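Local coordinates for DUF1425 domain-containing protein (Shewanella loihica, PDB 3O0L) that is of unknown function but carries a DUF1425 domain of the E-set clan, built of two antiparallel beta sheets, and is probably made as a lipoprotein precursor, at residues A68-E73 with L93-T98; T61-N66 with A99-L104. One frame throughout, in Å; residues are numbered along the deposited sequence. Where two conformers were deposited one is given.

How the contacts relate
Both contacts lie at the same end of the chain, their centres 7 Å apart. Contact 2 is partly buried and joins two neighbouring strands, 54-63 and 101-109, through a backbone ladder, a classic bulge and a flat aromatic-guanidinium stack. Contact 1 is a surface contact between the loops that follow strands 54-63 and 87-93; it has no direct hydrogen bond across it and relies on apolar packing and bridging waters. The two touch: V70 N lies 2.8 Å from W62 O, probably a hydrogen bond, and D72 OD2 packs on W62 CD1. A salt bridge pairs R101 with E103 in contact 2, whereas the waters of contact 1 link mostly neutral carbonyl and amide groups.

Contact 1: residues A68-E73 with L93-T98; sequences ATVEDE and LSPNAT
V70 and P95 form the close-packed half of this loop-to-loop contact. CG1 of V70 is anti to the backbone N (chi1 180°), which directs that methyl at the other loop, where it meets CG of P95 at 3.9 Å. The same methyl also lies against the amide end of N96, with V70 CG1 3.3 Å from N96 ND2, while CG2 of V70 reaches less closely toward OG1 of T98. The CB-CG edge of the pyrrolidine ring meets two oxygens of the facing loop: CG of P95 rests 3.4 Å from O of E71, and CB of P95 lies 3.6 Å from OD1 of D72, whose side chain crosses the ring at about a right angle.

No direct hydrogen bond spans the two segments, and the looser margins are linked by water: at one end a water accepts from N96 ND2 at 2.7 Å and donates to E71 O; at the other a second donates to L93 O at 2.6 Å and, weakly, to D72 OD1. The N96 amide is fixed in place through its oxygen. N96 CG takes the crowded position between backbone N and carbonyl carbon (chi1 77°), and N96 OD1 receives both T98 N, at 2.8 Å in an Asx turn, and T98 OG1, on a lone pair. An alanine here would probably loosen the turn, because both bonds to T98 and the water bridge to E71 would go with the amide.

Segment 68-73 belongs to the connection from strand 54-63 to strand 78-82, and segment 93-98 to that from strand 87-93 to strand 101-109. Through D72, S94 and P95 the two segments pack on W62 of strand 54-63, and S94 is tied by backbone hydrogen bonding to L40, so these surface loops touch W62 of the three-stranded sheet and L40 at the start of strand 40-48 in the other sheet.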
loop_
_atom_site.group_PDB
_atom_site.type_symbol
_atom_site.label_atom_id
_atom_site.label_comp_id
_atom_site.label_asym_id
_atom_site.label_seq_id
_atom_site.Cartn_x
_atom_site.Cartn_y
_atom_site.Cartn_z
ATOM N N ALA A 68 3.067 20.116 5.791
ATOM C CA ALA A 68 3.035 20.902 4.557
ATOM C C ALA A 68 4.020 20.295 3.543
ATOM O O ALA A 68 5.051 19.779 3.942
ATOM C CB ALA A 68 3.377 22.335 4.837
ATOM N N THR A 69 3.682 20.339 2.256
ATOM C CA THR A 69 4.552 19.850 1.184
ATOM C C THR A 69 5.703 20.814 1.036
ATOM O O THR A 69 5.480 22.014 1.016
ATOM C CB THR A 69 3.798 19.757 -0.159
ATOM O OG1 THR A 69 2.818 18.727 -0.053
ATOM C CG2 THR A 69 4.733 19.392 -1.303
ATOM N N VAL A 70 6.912 20.281 0.905
ATOM C CA VAL A 70 8.116 21.078 0.780
ATOM C C VAL A 70 8.416 21.246 -0.713
ATOM O O VAL A 70 8.407 20.250 -1.482
ATOM C CB VAL A 70 9.289 20.372 1.485
ATOM C CG1 VAL A 70 10.555 21.168 1.368
ATOM C CG2 VAL A 70 8.969 20.099 2.982
ATOM N N GLU A 71 8.680 22.481 -1.132
ATOM C CA GLU A 71 8.971 22.749 -2.528
ATOM C C GLU A 71 10.123 21.872 -2.987
ATOM O O GLU A 71 11.183 21.872 -2.355
ATOM C CB GLU A 71 9.349 24.202 -2.756
ATOM C CG GLU A 71 9.797 24.500 -4.184
ATOM C CD GLU A 71 8.792 24.167 -5.264
ATOM O OE1 GLU A 71 7.572 24.282 -5.005
ATOM O OE2 GLU A 71 9.233 23.802 -6.391
ATOM N N ASP A 72 9.931 21.173 -4.106
ATOM C CA ASP A 72 10.914 20.216 -4.613
ATOM C C ASP A 72 11.210 20.533 -6.081
ATOM O O ASP A 72 10.642 19.919 -6.992
ATOM C CB ASP A 72 10.331 18.802 -4.435
ATOM C CG ASP A 72 11.377 17.661 -4.506
ATOM O OD1 ASP A 72 12.610 17.899 -4.468
ATOM O OD2 ASP A 72 10.915 16.484 -4.595
ATOM N N GLU A 73 12.052 21.532 -6.320
ATOM C CA GLU A 73 12.248 22.048 -7.680
ATOM C C GLU A 73 12.812 21.019 -8.626
ATOM O O GLU A 73 13.781 20.342 -8.295
ATOM C CB GLU A 73 13.233 23.208 -7.659
ATOM C CG GLU A 73 12.759 24.477 -6.956
ATOM C CD GLU A 73 11.745 25.270 -7.746
ATOM O OE1 GLU A 73 11.493 24.944 -8.929
ATOM O OE2 GLU A 73 11.143 26.177 -7.142
ATOM N N LEU A 93 17.583 13.054 -2.419
ATOM C CA LEU A 93 18.016 13.940 -1.364
ATOM C C LEU A 93 16.893 14.923 -1.086
ATOM O O LEU A 93 16.238 15.407 -2.021
ATOM C CB LEU A 93 19.266 14.668 -1.841
ATOM C CG LEU A 93 20.023 15.511 -0.855
ATOM C CD1 LEU A 93 20.498 14.675 0.323
ATOM C CD2 LEU A 93 21.181 16.200 -1.658
ATOM N N SER A 94 16.636 15.194 0.185
ATOM C CA SER A 94 15.664 16.221 0.591
ATOM C C SER A 94 16.001 17.591 -0.035
ATOM O O SER A 94 17.173 17.945 -0.182
ATOM C CB SER A 94 15.636 16.370 2.107
ATOM O OG SER A 94 15.018 17.592 2.482
ATOM N N PRO A 95 14.974 18.371 -0.428
ATOM C CA PRO A 95 15.231 19.640 -1.055
ATOM C C PRO A 95 15.547 20.746 -0.071
ATOM O O PRO A 95 16.145 21.697 -0.455
ATOM C CB PRO A 95 13.939 19.929 -1.830
ATOM C CG PRO A 95 12.899 19.281 -1.046
ATOM C CD PRO A 95 13.530 18.061 -0.406
ATOM N N ASN A 96 15.167 20.620 1.196
ATOM C CA ASN A 96 15.657 21.549 2.183
ATOM C C ASN A 96 15.569 20.947 3.571
ATOM O O ASN A 96 14.832 19.964 3.808
ATOM C CB ASN A 96 15.023 22.946 2.077
ATOM C CG ASN A 96 13.625 23.042 2.625
ATOM O OD1 ASN A 96 13.384 22.790 3.807
ATOM N ND2 ASN A 96 12.718 23.575 1.805
ATOM N N ALA A 97 16.316 21.546 4.472
ATOM C CA ALA A 97 16.457 20.997 5.834
ATOM C C ALA A 97 15.177 20.985 6.678
ATOM O O ALA A 97 15.158 20.346 7.746
ATOM C CB ALA A 97 17.543 21.734 6.533
ATOM N N THR A 98 14.106 21.657 6.259
ATOM C CA THR A 98 12.842 21.583 7.016
ATOM C C THR A 98 12.061 20.298 6.766
ATOM O O THR A 98 11.143 20.006 7.517
ATOM C CB THR A 98 11.859 22.770 6.790
ATOM O OG1 THR A 98 11.290 22.710 5.470
ATOM C CG2 THR A 98 12.507 24.115 7.083
HETATM O O HOH W 1 12.864 23.989 -0.876
HETATM O O HOH W 2 15.015 15.627 -4.293
#

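Contact 2: residues T61-N66 with A99-L104; sequences TWYDIN and AVRCEL
Strands 61-63 and 101-104 run antiparallel, with T61-E103 and Y63-R101 as hydrogen-bonded pairs flanking the non-hydrogen-bonded pair W62-C102. At the end of the ladder a classic beta bulge sets V100 and R101 opposite Y63, whose O accepts a 2.8 Å bond from V100 N and a weak one from R101 N. On the face carrying W62, CB of C102 sits over the indole six-membered ring, 3.9 Å from its centroid.

The Y63 side chain spans the other face. Its CB touches R101 NH2, and CG, anti to the carbonyl carbon (chi1 -54°), lies 3.6 Å from the same NH2. CD2 meets R101 NH1, for the guanidinium lies flat on the ring with planes 2° apart. Farther out, CE2 approaches the E103 carboxylate, and the tip OH gives a weak bond to E103 OE1 at 2.7 Å while accepting from T61 OG1.

R101 NH1 donates to E103 OE2 at 2.6 Å in a salt bridge, meeting it from above the carboxylate plane. Held at once by stack and salt bridge, the cation would probably polarise the phenol ring and favour the ionised carboxylate.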
loop_
_atom_site.group_PDB
_atom_site.type_symbol
_atom_site.label_atom_id
_atom_site.label_comp_id
_atom_site.label_asym_id
_atom_site.label_seq_id
_atom_site.Cartn_x
_atom_site.Cartn_y
_atom_site.Cartn_z
ATOM N N THR A 61 7.740 12.729 -2.648
ATOM C CA THR A 61 7.304 14.042 -2.180
ATOM C C THR A 61 7.782 14.175 -0.730
ATOM O O THR A 61 8.015 13.168 -0.029
ATOM C CB THR A 61 5.789 14.216 -2.239
ATOM O OG1 THR A 61 5.191 13.163 -1.501
ATOM C CG2 THR A 61 5.270 14.095 -3.694
ATOM N N TRP A 62 7.938 15.409 -0.290
ATOM C CA TRP A 62 8.536 15.694 0.987
ATOM C C TRP A 62 7.603 16.576 1.824
ATOM O O TRP A 62 6.929 17.469 1.301
ATOM C CB TRP A 62 9.822 16.440 0.732
ATOM C CG TRP A 62 10.843 15.616 0.075
ATOM C CD1 TRP A 62 11.056 15.473 -1.251
ATOM C CD2 TRP A 62 11.790 14.774 0.725
ATOM N NE1 TRP A 62 12.098 14.601 -1.485
ATOM C CE2 TRP A 62 12.584 14.179 -0.282
ATOM C CE3 TRP A 62 12.091 14.511 2.066
ATOM C CZ2 TRP A 62 13.629 13.297 0.016
ATOM C CZ3 TRP A 62 13.122 13.620 2.356
ATOM C CH2 TRP A 62 13.871 13.034 1.335
ATOM N N TYR A 63 7.614 16.344 3.134
ATOM C CA TYR A 63 6.776 17.072 4.085
ATOM C C TYR A 63 7.576 17.558 5.280
ATOM O O TYR A 63 8.550 16.937 5.700
ATOM C CB TYR A 63 5.628 16.173 4.576
ATOM C CG TYR A 63 4.858 15.598 3.440
ATOM C CD1 TYR A 63 3.788 16.290 2.868
ATOM C CD2 TYR A 63 5.234 14.393 2.878
ATOM C CE1 TYR A 63 3.097 15.763 1.785
ATOM C CE2 TYR A 63 4.552 13.869 1.809
ATOM C CZ TYR A 63 3.496 14.549 1.264
ATOM O OH TYR A 63 2.864 13.993 0.190
ATOM N N ASP A 64 7.135 18.671 5.827
ATOM C CA ASP A 64 7.768 19.281 6.991
ATOM C C ASP A 64 7.020 18.803 8.232
ATOM O O ASP A 64 6.130 17.955 8.122
ATOM C CB ASP A 64 7.766 20.819 6.875
ATOM C CG ASP A 64 6.373 21.455 7.022
ATOM O OD1 ASP A 64 5.383 20.766 7.361
ATOM O OD2 ASP A 64 6.288 22.680 6.784
ATOM N N ILE A 65 7.395 19.335 9.389
ATOM C CA ILE A 65 6.819 18.883 10.674
ATOM C C ILE A 65 5.327 19.160 10.776
ATOM O O ILE A 65 4.631 18.401 11.422
ATOM C CB ILE A 65 7.583 19.491 11.888
ATOM C CG1 ILE A 65 7.282 18.727 13.191
ATOM C CG2 ILE A 65 7.273 20.968 12.027
ATOM C CD1 ILE A 65 7.536 17.214 13.114
ATOM N N ASN A 66 4.834 20.205 10.108
ATOM C CA ASN A 66 3.391 20.535 10.093
ATOM C C ASN A 66 2.557 19.737 9.108
ATOM O O ASN A 66 1.350 19.913 9.066
ATOM C CB ASN A 66 3.172 22.017 9.745
ATOM C CG ASN A 66 3.940 22.953 10.649
ATOM O OD1 ASN A 66 4.535 23.928 10.188
ATOM N ND2 ASN A 66 3.944 22.657 11.939
ATOM N N ALA A 99 12.403 19.532 5.730
ATOM C CA ALA A 99 11.690 18.295 5.437
ATOM C C ALA A 99 11.978 17.275 6.515
ATOM O O ALA A 99 13.139 17.089 6.922
ATOM C CB ALA A 99 12.102 17.752 4.078
ATOM N N VAL A 100 10.932 16.644 7.044
ATOM C CA VAL A 100 11.130 15.621 8.090
ATOM C C VAL A 100 10.742 14.241 7.612
ATOM O O VAL A 100 11.042 13.274 8.261
ATOM C CB VAL A 100 10.343 15.955 9.378
ATOM C CG1 VAL A 100 10.800 17.346 9.939
ATOM C CG2 VAL A 100 8.835 15.926 9.116
ATOM N N ARG A 101 10.106 14.140 6.451
ATOM C CA ARG A 101 9.467 12.894 6.040
ATOM C C ARG A 101 9.277 12.873 4.520
ATOM O O ARG A 101 9.057 13.911 3.943
ATOM C CB ARG A 101 8.102 12.871 6.758
ATOM C CG ARG A 101 7.187 11.760 6.521
ATOM C CD ARG A 101 5.954 11.881 7.464
ATOM N NE ARG A 101 4.963 12.956 7.206
ATOM C CZ ARG A 101 4.029 12.941 6.247
ATOM N NH1 ARG A 101 3.969 11.960 5.346
ATOM N NH2 ARG A 101 3.155 13.945 6.166
ATOM N N CYS A 102 9.403 11.709 3.895
ATOM C CA CYS A 102 9.086 11.556 2.481
ATOM C C CYS A 102 8.002 10.535 2.291
ATOM O O CYS A 102 7.685 9.760 3.219
ATOM C CB CYS A 102 10.291 11.077 1.667
ATOM S SG CYS A 102 10.673 9.252 1.821
ATOM N N GLU A 103 7.431 10.545 1.087
ATOM C CA GLU A 103 6.476 9.535 0.629
ATOM C C GLU A 103 6.862 9.189 -0.809
ATOM O O GLU A 103 7.194 10.089 -1.604
ATOM C CB GLU A 103 5.035 10.062 0.694
ATOM C CG GLU A 103 4.526 10.386 2.101
ATOM C CD GLU A 103 3.155 11.077 2.123
ATOM O OE1 GLU A 103 2.619 11.426 1.043
ATOM O OE2 GLU A 103 2.617 11.291 3.233
ATOM N N LEU A 104 6.881 7.906 -1.140
ATOM C CA LEU A 104 7.166 7.432 -2.492
ATOM C C LEU A 104 5.848 7.124 -3.173
ATOM O O LEU A 104 5.026 6.414 -2.593
ATOM C CB LEU A 104 8.031 6.174 -2.454
ATOM C CG LEU A 104 8.364 5.451 -3.762
ATOM C CD1 LEU A 104 9.076 6.419 -4.745
ATOM C CD2 LEU A 104 9.214 4.223 -3.507
HETATM O O HOH W 3 5.221 15.264 8.689
#